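Local coordinates for protein citryl-spermidine/3,4-dihydroxybenzoyl-citryl-spermidine:spermidine ligase (PDB 3TO3) that catalyses the ATP-dependent condensation of spermidine with citryl-spermidine intermediates in the biosynthesis of the siderophore petrobactin, at residues Q98-E106 and L118-E126; A421-V429 and L504-F513. All coordinates share one frame; numbering follows the deposited sequence.

Contact 1 of 2, residues Q98-E106 and L118-E126; sequences QSVAQFLEE and LDSFIHELE
Ala101 and Ile122 bring the two backbones to 5.8 Å between their CA atoms, where the helices containing 100-106 and 118-126 run nearly antiparallel at 152° with their axes 10.0 Å apart. Leu104 is the knob, set into a hole formed by Leu118, Phe121, Ile122 and Leu125. Its CG stands anti to the carbonyl carbon (chi1 -74°) and the chain then extends, which drives CD1 into the hole. Leu104 CD1 comes to 3.6 Å from Leu125 CD1, the two side chains meeting roughly perpendicularly. Leu104 and Ile122 instead lie alongside with their ends pointing opposite ways, Leu104 CD1 being 3.9 Å from Ile122 CG1. Phe121 forms one wall of the hole; CD1 of Leu125, one turn on in the same helix, sits over one face of its ring near the rim, while Leu104 reaches the ring obliquely. One turn before Leu104, Val100 spreads its two methyls over two partners: CG2 lies against Leu125, and CG1 rests 3.9 Å from Glu126 CG. Ala101 CB meets Ile122 CG2 at 3.9 Å and also lies beside Glu126 OE2. A modelled water accepts from Ala101 N; its link to Glu126 OE2 is too short in the model to be certain. Glu126 OE2 also forms a salt bridge with Lys359 of the second subunit, bringing the polar end of the contact to the dimer interface. Ser99 is the N-cap of its helix, its OG accepting from Gln102 N at 3.1 Å. This buried antiparallel helical hairpin packs against helix 18-37, where Leu31 touches both Val100 and Phe121, while Phe103 meets Tyr68 of strand 65-74 edge-to-face and Glu106 pairs with Arg89 of strand 88-90.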
ATOM      1  N   GLN B  98       4.350  18.474 -18.832  1.00 48.44           N
ATOM      2  CA  GLN B  98       5.226  17.948 -17.781  1.00 52.17           C
ATOM      3  C   GLN B  98       4.607  17.016 -16.734  1.00 57.16           C
ATOM      4  O   GLN B  98       5.320  16.349 -15.977  1.00 56.07           O
ATOM      5  CB  GLN B  98       5.837  19.114 -17.033  1.00 57.29           C
ATOM      6  CG  GLN B  98       6.064  20.305 -17.898  1.00 71.67           C
ATOM      7  CD  GLN B  98       7.502  20.685 -17.894  1.00 73.15           C
ATOM      8  OE1 GLN B  98       7.871  21.728 -17.347  1.00 72.09           O
ATOM      9  NE2 GLN B  98       8.346  19.819 -18.467  1.00 70.81           N
ATOM     10  N   SER B  99       3.291  16.949 -16.700  1.00 52.50           N
ATOM     11  CA  SER B  99       2.633  16.239 -15.628  1.00 53.80           C
ATOM     12  C   SER B  99       1.648  15.243 -16.197  1.00 56.85           C
ATOM     13  O   SER B  99       0.581  15.637 -16.682  1.00 58.64           O
ATOM     14  CB  SER B  99       1.864  17.246 -14.762  1.00 48.49           C
ATOM     15  OG  SER B  99       1.107  16.558 -13.789  1.00 53.86           O
ATOM     16  N   VAL B 100       1.956  13.958 -16.055  1.00 45.81           N
ATOM     17  CA  VAL B 100       1.068  12.938 -16.553  1.00 39.97           C
ATOM     18  C   VAL B 100      -0.266  13.028 -15.784  1.00 44.56           C
ATOM     19  O   VAL B 100      -1.340  12.866 -16.362  1.00 54.02           O
ATOM     20  CB  VAL B 100       1.720  11.524 -16.499  1.00 51.35           C
ATOM     21  CG1 VAL B 100       1.769  11.004 -15.088  1.00 53.13           C
ATOM     22  CG2 VAL B 100       0.952  10.564 -17.350  1.00 47.94           C
ATOM     23  N   ALA B 101      -0.214  13.351 -14.493  1.00 38.53           N
ATOM     24  CA  ALA B 101      -1.448  13.495 -13.734  1.00 37.61           C
ATOM     25  C   ALA B 101      -2.348  14.594 -14.313  1.00 47.40           C
ATOM     26  O   ALA B 101      -3.569  14.406 -14.432  1.00 51.19           O
ATOM     27  CB  ALA B 101      -1.163  13.759 -12.230  1.00 37.28           C
ATOM     28  N   GLN B 102      -1.751  15.740 -14.650  1.00 43.07           N
ATOM     29  CA  GLN B 102      -2.512  16.857 -15.204  1.00 50.77           C
ATOM     30  C   GLN B 102      -3.124  16.506 -16.566  1.00 46.70           C
ATOM     31  O   GLN B 102      -4.311  16.801 -16.825  1.00 45.35           O
ATOM     32  CB  GLN B 102      -1.647  18.133 -15.314  1.00 58.35           C
ATOM     33  CG  GLN B 102      -2.450  19.407 -15.566  1.00 56.21           C
ATOM     34  CD  GLN B 102      -1.583  20.612 -15.921  1.00 64.35           C
ATOM     35  OE1 GLN B 102      -0.348  20.564 -15.828  1.00 63.06           O
ATOM     36  NE2 GLN B 102      -2.236  21.710 -16.333  1.00 64.37           N
ATOM     37  N   PHE B 103      -2.311  15.895 -17.433  1.00 39.63           N
ATOM     38  CA  PHE B 103      -2.811  15.455 -18.720  1.00 37.80           C
ATOM     39  C   PHE B 103      -4.056  14.587 -18.472  1.00 43.06           C
ATOM     40  O   PHE B 103      -5.128  14.868 -18.991  1.00 49.06           O
ATOM     41  CB  PHE B 103      -1.737  14.702 -19.531  1.00 33.38           C
ATOM     42  CG  PHE B 103      -2.283  14.025 -20.765  1.00 36.83           C
ATOM     43  CD1 PHE B 103      -2.626  14.764 -21.886  1.00 41.75           C
ATOM     44  CD2 PHE B 103      -2.504  12.648 -20.785  1.00 38.05           C
ATOM     45  CE1 PHE B 103      -3.159  14.149 -23.021  1.00 42.26           C
ATOM     46  CE2 PHE B 103      -3.045  12.033 -21.908  1.00 41.02           C
ATOM     47  CZ  PHE B 103      -3.374  12.792 -23.029  1.00 42.65           C
ATOM     48  N   LEU B 104      -3.933  13.551 -17.650  1.00 48.47           N
ATOM     49  CA  LEU B 104      -5.075  12.655 -17.433  1.00 47.46           C
ATOM     50  C   LEU B 104      -6.252  13.350 -16.732  1.00 49.67           C
ATOM     51  O   LEU B 104      -7.414  13.124 -17.075  1.00 46.80           O
ATOM     52  CB  LEU B 104      -4.663  11.363 -16.717  1.00 41.67           C
ATOM     53  CG  LEU B 104      -3.887  10.360 -17.582  1.00 42.09           C
ATOM     54  CD1 LEU B 104      -3.566   9.084 -16.819  1.00 42.56           C
ATOM     55  CD2 LEU B 104      -4.674   9.993 -18.808  1.00 45.95           C
ATOM     56  N   GLU B 105      -5.968  14.201 -15.754  1.00 47.16           N
ATOM     57  CA  GLU B 105      -7.062  14.911 -15.089  1.00 50.47           C
ATOM     58  C   GLU B 105      -7.842  15.801 -16.058  1.00 51.16           C
ATOM     59  O   GLU B 105      -9.067  15.833 -16.018  1.00 52.92           O
ATOM     60  CB  GLU B 105      -6.563  15.721 -13.887  1.00 59.61           C
ATOM     61  CG  GLU B 105      -6.368  14.882 -12.641  1.00 74.51           C
ATOM     62  CD  GLU B 105      -5.403  15.499 -11.648  1.00 88.66           C
ATOM     63  OE1 GLU B 105      -4.899  16.625 -11.899  1.00 87.28           O
ATOM     64  OE2 GLU B 105      -5.141  14.833 -10.616  1.00 97.31           O
ATOM     65  N   GLU B 106      -7.131  16.523 -16.923  1.00 49.98           N
ATOM     66  CA  GLU B 106      -7.786  17.470 -17.827  1.00 51.81           C
ATOM     67  C   GLU B 106      -8.580  16.742 -18.919  1.00 52.32           C
ATOM     68  O   GLU B 106      -9.709  17.084 -19.224  1.00 50.02           O
ATOM     69  CB  GLU B 106      -6.767  18.475 -18.392  1.00 44.74           C
ATOM     70  CG  GLU B 106      -6.071  19.240 -17.266  1.00 51.34           C
ATOM     71  CD  GLU B 106      -5.232  20.440 -17.707  1.00 56.01           C
ATOM     72  OE1 GLU B 106      -4.632  20.389 -18.794  1.00 50.04           O
ATOM     73  OE2 GLU B 106      -5.168  21.439 -16.941  1.00 61.25           O
ATOM     74  N   LEU B 118      -9.010   5.839 -12.059  1.00 47.26           N
ATOM     75  CA  LEU B 118      -8.135   6.916 -12.545  1.00 43.89           C
ATOM     76  C   LEU B 118      -6.968   7.237 -11.588  1.00 47.64           C
ATOM     77  O   LEU B 118      -5.827   7.352 -11.999  1.00 48.88           O
ATOM     78  CB  LEU B 118      -8.952   8.186 -12.775  1.00 43.44           C
ATOM     79  CG  LEU B 118      -8.149   9.350 -13.373  1.00 46.18           C
ATOM     80  CD1 LEU B 118      -7.481   8.884 -14.666  1.00 34.19           C
ATOM     81  CD2 LEU B 118      -9.034  10.573 -13.638  1.00 39.56           C
ATOM     82  N   ASP B 119      -7.258   7.386 -10.303  1.00 43.29           N
ATOM     83  CA  ASP B 119      -6.195   7.640  -9.335  1.00 39.78           C
ATOM     84  C   ASP B 119      -5.134   6.528  -9.289  1.00 42.58           C
ATOM     85  O   ASP B 119      -3.946   6.821  -9.330  1.00 43.05           O
ATOM     86  CB  ASP B 119      -6.789   7.880  -7.940  1.00 48.00           C
ATOM     87  CG  ASP B 119      -7.713   9.106  -7.900  1.00 63.20           C
ATOM     88  OD1 ASP B 119      -7.411  10.107  -8.609  1.00 60.22           O
ATOM     89  OD2 ASP B 119      -8.739   9.056  -7.161  1.00 73.00           O
ATOM     90  N   SER B 120      -5.545   5.263  -9.171  1.00 40.12           N
ATOM     91  CA  SER B 120      -4.579   4.161  -9.227  1.00 43.64           C
ATOM     92  C   SER B 120      -3.727   4.162 -10.493  1.00 36.56           C
ATOM     93  O   SER B 120      -2.515   3.964 -10.454  1.00 48.13           O
ATOM     94  CB  SER B 120      -5.308   2.830  -9.129  1.00 43.18           C
ATOM     95  OG  SER B 120      -5.891   2.761  -7.854  1.00 57.61           O
ATOM     96  N   PHE B 121      -4.382   4.373 -11.620  1.00 36.88           N
ATOM     97  CA  PHE B 121      -3.708   4.377 -12.905  1.00 39.34           C
ATOM     98  C   PHE B 121      -2.659   5.488 -12.963  1.00 38.52           C
ATOM     99  O   PHE B 121      -1.526   5.251 -13.394  1.00 38.74           O
ATOM    100  CB  PHE B 121      -4.738   4.524 -14.024  1.00 44.93           C
ATOM    101  CG  PHE B 121      -4.175   4.371 -15.408  1.00 43.06           C
ATOM    102  CD1 PHE B 121      -3.302   3.334 -15.711  1.00 43.23           C
ATOM    103  CD2 PHE B 121      -4.550   5.236 -16.412  1.00 42.01           C
ATOM    104  CE1 PHE B 121      -2.794   3.175 -16.999  1.00 35.28           C
ATOM    105  CE2 PHE B 121      -4.049   5.096 -17.699  1.00 41.71           C
ATOM    106  CZ  PHE B 121      -3.177   4.046 -17.995  1.00 39.18           C
ATOM    107  N   ILE B 122      -3.029   6.689 -12.518  1.00 41.56           N
ATOM    108  CA  ILE B 122      -2.092   7.821 -12.486  1.00 40.02           C
ATOM    109  C   ILE B 122      -0.885   7.463 -11.629  1.00 42.90           C
ATOM    110  O   ILE B 122       0.262   7.729 -12.027  1.00 45.19           O
ATOM    111  CB  ILE B 122      -2.732   9.072 -11.887  1.00 41.72           C
ATOM    112  CG1 ILE B 122      -3.485   9.857 -12.957  1.00 37.08           C
ATOM    113  CG2 ILE B 122      -1.671   9.970 -11.270  1.00 39.57           C
ATOM    114  CD1 ILE B 122      -4.618  10.732 -12.371  1.00 36.38           C
ATOM    115  N   HIS B 123      -1.149   6.830 -10.475  1.00 30.22           N
ATOM    116  CA  HIS B 123      -0.102   6.409  -9.539  1.00 41.27           C
ATOM    117  C   HIS B 123       0.843   5.409 -10.196  1.00 48.44           C
ATOM    118  O   HIS B 123       2.043   5.493 -10.024  1.00 51.00           O
ATOM    119  CB  HIS B 123      -0.700   5.773  -8.281  1.00 44.92           C
ATOM    120  CG  HIS B 123       0.322   5.364  -7.265  1.00 49.07           C
ATOM    121  ND1 HIS B 123       1.280   6.228  -6.784  1.00 49.17           N
ATOM    122  CD2 HIS B 123       0.519   4.192  -6.619  1.00 50.56           C
ATOM    123  CE1 HIS B 123       2.019   5.607  -5.883  1.00 45.38           C
ATOM    124  NE2 HIS B 123       1.580   4.370  -5.765  1.00 47.70           N
ATOM    125  N   GLU B 124       0.292   4.479 -10.961  1.00 37.43           N
ATOM    126  CA  GLU B 124       1.106   3.484 -11.632  1.00 36.28           C
ATOM    127  C   GLU B 124       1.953   4.070 -12.723  1.00 37.64           C
ATOM    128  O   GLU B 124       3.086   3.603 -12.955  1.00 36.72           O
ATOM    129  CB  GLU B 124       0.223   2.375 -12.227  1.00 36.41           C
ATOM    130  CG  GLU B 124      -0.242   1.441 -11.176  1.00 43.02           C
ATOM    131  CD  GLU B 124      -1.318   0.516 -11.683  1.00 71.74           C
ATOM    132  OE1 GLU B 124      -1.136   0.003 -12.823  1.00 82.47           O
ATOM    133  OE2 GLU B 124      -2.329   0.320 -10.944  1.00 73.55           O
ATOM    134  N   LEU B 125       1.387   5.064 -13.416  1.00 34.46           N
ATOM    135  CA  LEU B 125       2.120   5.757 -14.467  1.00 38.34           C
ATOM    136  C   LEU B 125       3.315   6.518 -13.875  1.00 39.38           C
ATOM    137  O   LEU B 125       4.398   6.502 -14.449  1.00 35.37           O
ATOM    138  CB  LEU B 125       1.208   6.708 -15.266  1.00 35.18           C
ATOM    139  CG  LEU B 125       0.250   5.911 -16.163  1.00 40.51           C
ATOM    140  CD1 LEU B 125      -0.751   6.813 -16.848  1.00 44.18           C
ATOM    141  CD2 LEU B 125       1.022   5.155 -17.209  1.00 35.62           C
ATOM    142  N   GLU B 126       3.097   7.191 -12.744  1.00 33.83           N
ATOM    143  CA  GLU B 126       4.146   7.926 -12.064  1.00 36.66           C
ATOM    144  C   GLU B 126       5.203   6.980 -11.509  1.00 39.47           C
ATOM    145  O   GLU B 126       6.388   7.285 -11.522  1.00 40.88           O
ATOM    146  CB  GLU B 126       3.557   8.774 -10.914  1.00 32.19           C
ATOM    147  CG  GLU B 126       2.797   9.972 -11.421  1.00 39.33           C
ATOM    148  CD  GLU B 126       2.080  10.746 -10.308  1.00 54.55           C
ATOM    149  OE1 GLU B 126       1.921  10.210  -9.183  1.00 55.25           O
ATOM    150  OE2 GLU B 126       1.672  11.898 -10.565  1.00 56.75           O
TER
HETATM  151  O   HOH W   1       2.266  13.335 -12.457  1.00 59.11           O

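Contact 2 of 2, residues A421-V429 and L504-F513; sequences AIIPVIHLV and LQEMVLDALF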
ATOM      1  N   ALA B 421       9.685 -19.981 -35.649  1.00 47.03           N
ATOM      2  CA  ALA B 421       9.145 -19.404 -34.424  1.00 45.46           C
ATOM      3  C   ALA B 421       7.649 -19.292 -34.464  1.00 53.84           C
ATOM      4  O   ALA B 421       6.968 -19.666 -33.514  1.00 65.31           O
ATOM      5  CB  ALA B 421       9.756 -18.060 -34.100  1.00 52.18           C
ATOM      6  N   ILE B 422       7.154 -18.579 -35.458  1.00 47.14           N
ATOM      7  CA  ILE B 422       5.737 -18.280 -35.528  1.00 52.13           C
ATOM      8  C   ILE B 422       4.909 -19.476 -36.025  1.00 55.28           C
ATOM      9  O   ILE B 422       3.814 -19.756 -35.525  1.00 52.76           O
ATOM     10  CB  ILE B 422       5.481 -17.018 -36.392  1.00 48.93           C
ATOM     11  CG1 ILE B 422       5.739 -15.762 -35.566  1.00 50.48           C
ATOM     12  CG2 ILE B 422       4.041 -16.990 -36.936  1.00 47.81           C
ATOM     13  CD1 ILE B 422       7.186 -15.380 -35.438  1.00 54.47           C
ATOM     14  N   ILE B 423       5.432 -20.180 -37.016  1.00 47.21           N
ATOM     15  CA  ILE B 423       4.697 -21.295 -37.593  1.00 45.74           C
ATOM     16  C   ILE B 423       4.313 -22.397 -36.578  1.00 47.60           C
ATOM     17  O   ILE B 423       3.187 -22.879 -36.609  1.00 50.12           O
ATOM     18  CB  ILE B 423       5.433 -21.857 -38.821  1.00 47.01           C
ATOM     19  CG1 ILE B 423       5.577 -20.751 -39.873  1.00 47.07           C
ATOM     20  CG2 ILE B 423       4.721 -23.112 -39.399  1.00 43.13           C
ATOM     21  CD1 ILE B 423       4.266 -20.147 -40.309  1.00 47.58           C
ATOM     22  N   PRO B 424       5.239 -22.791 -35.681  1.00 51.23           N
ATOM     23  CA  PRO B 424       4.900 -23.902 -34.784  1.00 47.19           C
ATOM     24  C   PRO B 424       3.825 -23.518 -33.784  1.00 51.41           C
ATOM     25  O   PRO B 424       3.040 -24.367 -33.405  1.00 50.56           O
ATOM     26  CB  PRO B 424       6.215 -24.206 -34.061  1.00 44.84           C
ATOM     27  CG  PRO B 424       7.276 -23.596 -34.933  1.00 57.38           C
ATOM     28  CD  PRO B 424       6.636 -22.363 -35.504  1.00 52.05           C
ATOM     29  N   VAL B 425       3.793 -22.264 -33.355  1.00 42.51           N
ATOM     30  CA  VAL B 425       2.710 -21.827 -32.503  1.00 40.16           C
ATOM     31  C   VAL B 425       1.380 -21.965 -33.235  1.00 47.21           C
ATOM     32  O   VAL B 425       0.413 -22.468 -32.669  1.00 54.11           O
ATOM     33  CB  VAL B 425       2.876 -20.358 -32.048  1.00 47.36           C
ATOM     34  CG1 VAL B 425       1.704 -19.962 -31.189  1.00 43.34           C
ATOM     35  CG2 VAL B 425       4.198 -20.151 -31.290  1.00 43.47           C
ATOM     36  N   ILE B 426       1.330 -21.529 -34.495  1.00 43.21           N
ATOM     37  CA  ILE B 426       0.087 -21.580 -35.277  1.00 42.51           C
ATOM     38  C   ILE B 426      -0.270 -23.036 -35.577  1.00 44.46           C
ATOM     39  O   ILE B 426      -1.445 -23.437 -35.531  1.00 45.37           O
ATOM     40  CB  ILE B 426       0.206 -20.746 -36.592  1.00 40.48           C
ATOM     41  CG1 ILE B 426       0.406 -19.274 -36.243  1.00 48.25           C
ATOM     42  CG2 ILE B 426      -1.025 -20.885 -37.457  1.00 31.65           C
ATOM     43  CD1 ILE B 426       0.664 -18.367 -37.439  1.00 54.96           C
ATOM     44  N   HIS B 427       0.761 -23.832 -35.872  1.00 38.41           N
ATOM     45  CA  HIS B 427       0.565 -25.256 -36.046  1.00 42.46           C
ATOM     46  C   HIS B 427      -0.121 -25.921 -34.842  1.00 47.34           C
ATOM     47  O   HIS B 427      -1.037 -26.714 -35.020  1.00 48.98           O
ATOM     48  CB  HIS B 427       1.882 -25.950 -36.339  1.00 44.24           C
ATOM     49  CG  HIS B 427       1.723 -27.388 -36.692  1.00 40.28           C
ATOM     50  ND1 HIS B 427       1.482 -27.813 -37.981  1.00 52.40           N
ATOM     51  CD2 HIS B 427       1.759 -28.503 -35.924  1.00 39.90           C
ATOM     52  CE1 HIS B 427       1.377 -29.136 -37.995  1.00 48.03           C
ATOM     53  NE2 HIS B 427       1.548 -29.578 -36.761  1.00 43.66           N
ATOM     54  N   LEU B 428       0.351 -25.609 -33.630  0.71 44.32           N
ATOM     55  CA  LEU B 428      -0.251 -26.079 -32.385  0.71 36.79           C
ATOM     56  C   LEU B 428      -1.734 -25.734 -32.325  0.71 44.69           C
ATOM     57  O   LEU B 428      -2.559 -26.554 -31.923  0.71 50.90           O
ATOM     58  CB  LEU B 428       0.448 -25.429 -31.185  0.71 36.17           C
ATOM     59  CG  LEU B 428       1.677 -26.156 -30.663  0.71 39.65           C
ATOM     60  CD1 LEU B 428       2.361 -25.383 -29.558  0.71 39.32           C
ATOM     61  CD2 LEU B 428       1.256 -27.546 -30.170  0.71 36.54           C
ATOM     62  N   VAL B 429      -2.072 -24.505 -32.705  1.00 41.51           N
ATOM     63  CA  VAL B 429      -3.460 -24.073 -32.707  1.00 44.46           C
ATOM     64  C   VAL B 429      -4.301 -24.899 -33.680  1.00 44.47           C
ATOM     65  O   VAL B 429      -5.349 -25.433 -33.312  1.00 41.80           O
ATOM     66  CB  VAL B 429      -3.591 -22.574 -33.066  1.00 49.72           C
ATOM     67  CG1 VAL B 429      -5.013 -22.247 -33.526  1.00 43.20           C
ATOM     68  CG2 VAL B 429      -3.172 -21.715 -31.878  1.00 52.13           C
ATOM     69  N   LEU B 504      -9.398 -19.269 -30.473  1.00 53.34           N
ATOM     70  CA  LEU B 504      -8.142 -19.640 -31.161  1.00 49.55           C
ATOM     71  C   LEU B 504      -7.667 -18.559 -32.137  1.00 44.71           C
ATOM     72  O   LEU B 504      -6.489 -18.174 -32.174  1.00 44.41           O
ATOM     73  CB  LEU B 504      -8.253 -20.996 -31.873  1.00 47.40           C
ATOM     74  CG  LEU B 504      -8.716 -22.243 -31.102  1.00 49.53           C
ATOM     75  CD1 LEU B 504      -8.858 -23.417 -32.063  1.00 52.34           C
ATOM     76  CD2 LEU B 504      -7.748 -22.599 -29.984  1.00 48.57           C
ATOM     77  N   GLN B 505      -8.590 -18.057 -32.934  1.00 47.31           N
ATOM     78  CA  GLN B 505      -8.250 -16.978 -33.831  1.00 50.04           C
ATOM     79  C   GLN B 505      -7.746 -15.786 -33.021  1.00 50.32           C
ATOM     80  O   GLN B 505      -6.722 -15.203 -33.338  1.00 48.26           O
ATOM     81  CB  GLN B 505      -9.457 -16.598 -34.658  1.00 51.64           C
ATOM     82  CG  GLN B 505      -9.286 -15.376 -35.503  1.00 54.33           C
ATOM     83  CD  GLN B 505     -10.608 -14.672 -35.634  1.00 65.61           C
ATOM     84  OE1 GLN B 505     -11.267 -14.409 -34.632  1.00 72.40           O
ATOM     85  NE2 GLN B 505     -11.033 -14.411 -36.862  1.00 65.35           N
ATOM     86  N   GLU B 506      -8.440 -15.424 -31.956  1.00 53.40           N
ATOM     87  CA  GLU B 506      -7.976 -14.271 -31.203  1.00 50.55           C
ATOM     88  C   GLU B 506      -6.588 -14.454 -30.576  1.00 47.97           C
ATOM     89  O   GLU B 506      -5.807 -13.510 -30.549  1.00 45.99           O
ATOM     90  CB  GLU B 506      -9.012 -13.830 -30.190  1.00 50.64           C
ATOM     91  CG  GLU B 506     -10.296 -13.342 -30.848  1.00 54.66           C
ATOM     92  CD  GLU B 506     -11.507 -13.445 -29.911  1.00 64.30           C
ATOM     93  OE1 GLU B 506     -11.358 -13.960 -28.768  1.00 65.83           O
ATOM     94  OE2 GLU B 506     -12.604 -13.012 -30.320  1.00 64.39           O
HETATM   95  N   MSE B 507      -6.252 -15.652 -30.101  1.00 47.03           N
HETATM   96  CA  MSE B 507      -4.925 -15.851 -29.520  1.00 43.53           C
HETATM   97  C   MSE B 507      -3.819 -15.670 -30.565  1.00 54.33           C
HETATM   98  O   MSE B 507      -2.718 -15.184 -30.264  1.00 63.79           O
HETATM   99  CB  MSE B 507      -4.789 -17.214 -28.845  1.00 62.14           C
HETATM  100  CG  MSE B 507      -3.525 -17.347 -27.975  1.00 72.39           C
HETATM  101 SE   MSE B 507      -3.658 -16.337 -26.287  0.73 71.30          SE
HETATM  102  CE  MSE B 507      -4.665 -17.671 -25.244  1.00 49.32           C
ATOM    103  N   VAL B 508      -4.100 -16.064 -31.798  1.00 43.91           N
ATOM    104  CA  VAL B 508      -3.139 -15.835 -32.854  1.00 37.69           C
ATOM    105  C   VAL B 508      -3.017 -14.333 -33.288  1.00 53.10           C
ATOM    106  O   VAL B 508      -1.912 -13.758 -33.318  1.00 45.39           O
ATOM    107  CB  VAL B 508      -3.393 -16.766 -34.054  1.00 43.88           C
ATOM    108  CG1 VAL B 508      -2.507 -16.366 -35.222  1.00 38.08           C
ATOM    109  CG2 VAL B 508      -3.143 -18.262 -33.648  1.00 31.63           C
ATOM    110  N   LEU B 509      -4.149 -13.715 -33.620  1.00 39.88           N
ATOM    111  CA  LEU B 509      -4.147 -12.364 -34.148  1.00 46.51           C
ATOM    112  C   LEU B 509      -3.707 -11.389 -33.066  1.00 53.00           C
ATOM    113  O   LEU B 509      -2.827 -10.557 -33.300  1.00 54.53           O
ATOM    114  CB  LEU B 509      -5.527 -11.957 -34.700  1.00 35.27           C
ATOM    115  CG  LEU B 509      -5.973 -12.805 -35.888  1.00 38.98           C
ATOM    116  CD1 LEU B 509      -7.288 -12.235 -36.448  1.00 40.00           C
ATOM    117  CD2 LEU B 509      -4.884 -12.895 -36.970  1.00 40.51           C
ATOM    118  N   ASP B 510      -4.331 -11.511 -31.900  1.00 50.67           N
ATOM    119  CA  ASP B 510      -4.160 -10.590 -30.784  1.00 52.41           C
ATOM    120  C   ASP B 510      -2.883 -10.822 -29.983  1.00 42.85           C
ATOM    121  O   ASP B 510      -2.135  -9.909 -29.709  1.00 55.50           O
ATOM    122  CB  ASP B 510      -5.371 -10.721 -29.854  1.00 66.41           C
ATOM    123  CG  ASP B 510      -5.746  -9.425 -29.175  1.00 75.12           C
ATOM    124  OD1 ASP B 510      -5.608  -8.367 -29.801  1.00 83.84           O
ATOM    125  OD2 ASP B 510      -6.212  -9.463 -28.017  1.00 82.39           O
ATOM    126  N   ALA B 511      -2.613 -12.047 -29.596  1.00 40.52           N
ATOM    127  CA  ALA B 511      -1.478 -12.247 -28.724  1.00 41.60           C
ATOM    128  C   ALA B 511      -0.175 -12.383 -29.534  1.00 52.06           C
ATOM    129  O   ALA B 511       0.765 -11.600 -29.364  1.00 55.17           O
ATOM    130  CB  ALA B 511      -1.698 -13.398 -27.788  1.00 39.32           C
ATOM    131  N   LEU B 512      -0.109 -13.395 -30.386  1.00 46.54           N
ATOM    132  CA  LEU B 512       1.083 -13.595 -31.211  1.00 47.03           C
ATOM    133  C   LEU B 512       1.462 -12.382 -32.078  1.00 44.74           C
ATOM    134  O   LEU B 512       2.634 -12.000 -32.121  1.00 51.75           O
ATOM    135  CB  LEU B 512       0.934 -14.840 -32.093  1.00 33.02           C
ATOM    136  CG  LEU B 512       2.170 -15.239 -32.908  1.00 47.08           C
ATOM    137  CD1 LEU B 512       3.403 -15.609 -32.024  1.00 34.35           C
ATOM    138  CD2 LEU B 512       1.807 -16.395 -33.857  1.00 41.99           C
ATOM    139  N   PHE B 513       0.479 -11.791 -32.758  1.00 32.75           N
ATOM    140  CA  PHE B 513       0.743 -10.803 -33.815  1.00 39.23           C
ATOM    141  C   PHE B 513       0.618  -9.375 -33.332  1.00 47.01           C
ATOM    142  O   PHE B 513       1.610  -8.703 -33.190  1.00 50.39           O
ATOM    143  CB  PHE B 513      -0.139 -11.043 -35.046  1.00 39.26           C
ATOM    144  CG  PHE B 513       0.305 -12.221 -35.880  1.00 43.10           C
ATOM    145  CD1 PHE B 513       1.644 -12.538 -35.988  1.00 49.29           C
ATOM    146  CD2 PHE B 513      -0.610 -13.019 -36.526  1.00 47.63           C
ATOM    147  CE1 PHE B 513       2.071 -13.613 -36.743  1.00 47.93           C
ATOM    148  CE2 PHE B 513      -0.197 -14.097 -37.265  1.00 52.71           C
ATOM    149  CZ  PHE B 513       1.151 -14.402 -37.377  1.00 47.12           C
TER
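Leu512 and Phe513 meet Ile422 and Ile426 with their side chains turned across one another. The Leu512 CD2 methyl touches both isoleucines, 3.9 Å from Ile422 CG2 and close to Ile426 CG1; its side chain runs aslant to that of Ile422 and nearly square to that of Ile426. Leu512 CD2 also lies over one face of the adjacent Phe513 ring, toward the rim. Phe513 CZ contacts Ile422 CG2 at 3.9 Å and Ile426 CD1 at 4.0 Å, both carbons reaching the ring obliquely. The two segments form an antiparallel helix pair, 162° between directions and 10.7 Å between axes, within the FhuF-like part of this IucA/IucC-family synthetase. Neither helix is regular: 421-429 kinks at Pro424, whose nitrogen has no bond to the turn before, and 504-513 widens into a pi-type turn at 507-513, where Leu512 N bonds to Met507 O. Toward the other end, Ile426 CG1 lies near Val508 CG1. Val429 divides its methyls: CG2 packs 3.9 Å from Val508 CG2, whereas CG1, anti to the backbone N (chi1 161°), touches Leu504 CB at 3.8 Å as the Val429 and Leu504 side chains pass flank to flank, oppositely directed. Helix 532-547 borders this apolar seam, Ile543 and Phe547 touching Ile426 and Trp536 meeting the Phe513 ring edge-to-face. The side chain of Leu512 remains about 11 Å from bound ATP.

How the contacts relate
Both contacts join antiparallel helices through buried apolar side chains, but they hold different elements and do not touch: their centres are 35 Å apart and their nearest atoms about 17 Å. Contact 1 joins consecutive helices, 100-110 and 115-138, whereas contact 2 pairs helices 410-432 and 502-528, far apart in sequence. Contact 2 lies nearer the centre of the chain, its centre about 16 Å away against 23 Å for contact 1. It is apolar throughout, whereas contact 1 has a carboxylate, Glu126, at one end, turned to the second subunit; no other chain touches contact 2. Each stands back from the bound ATP.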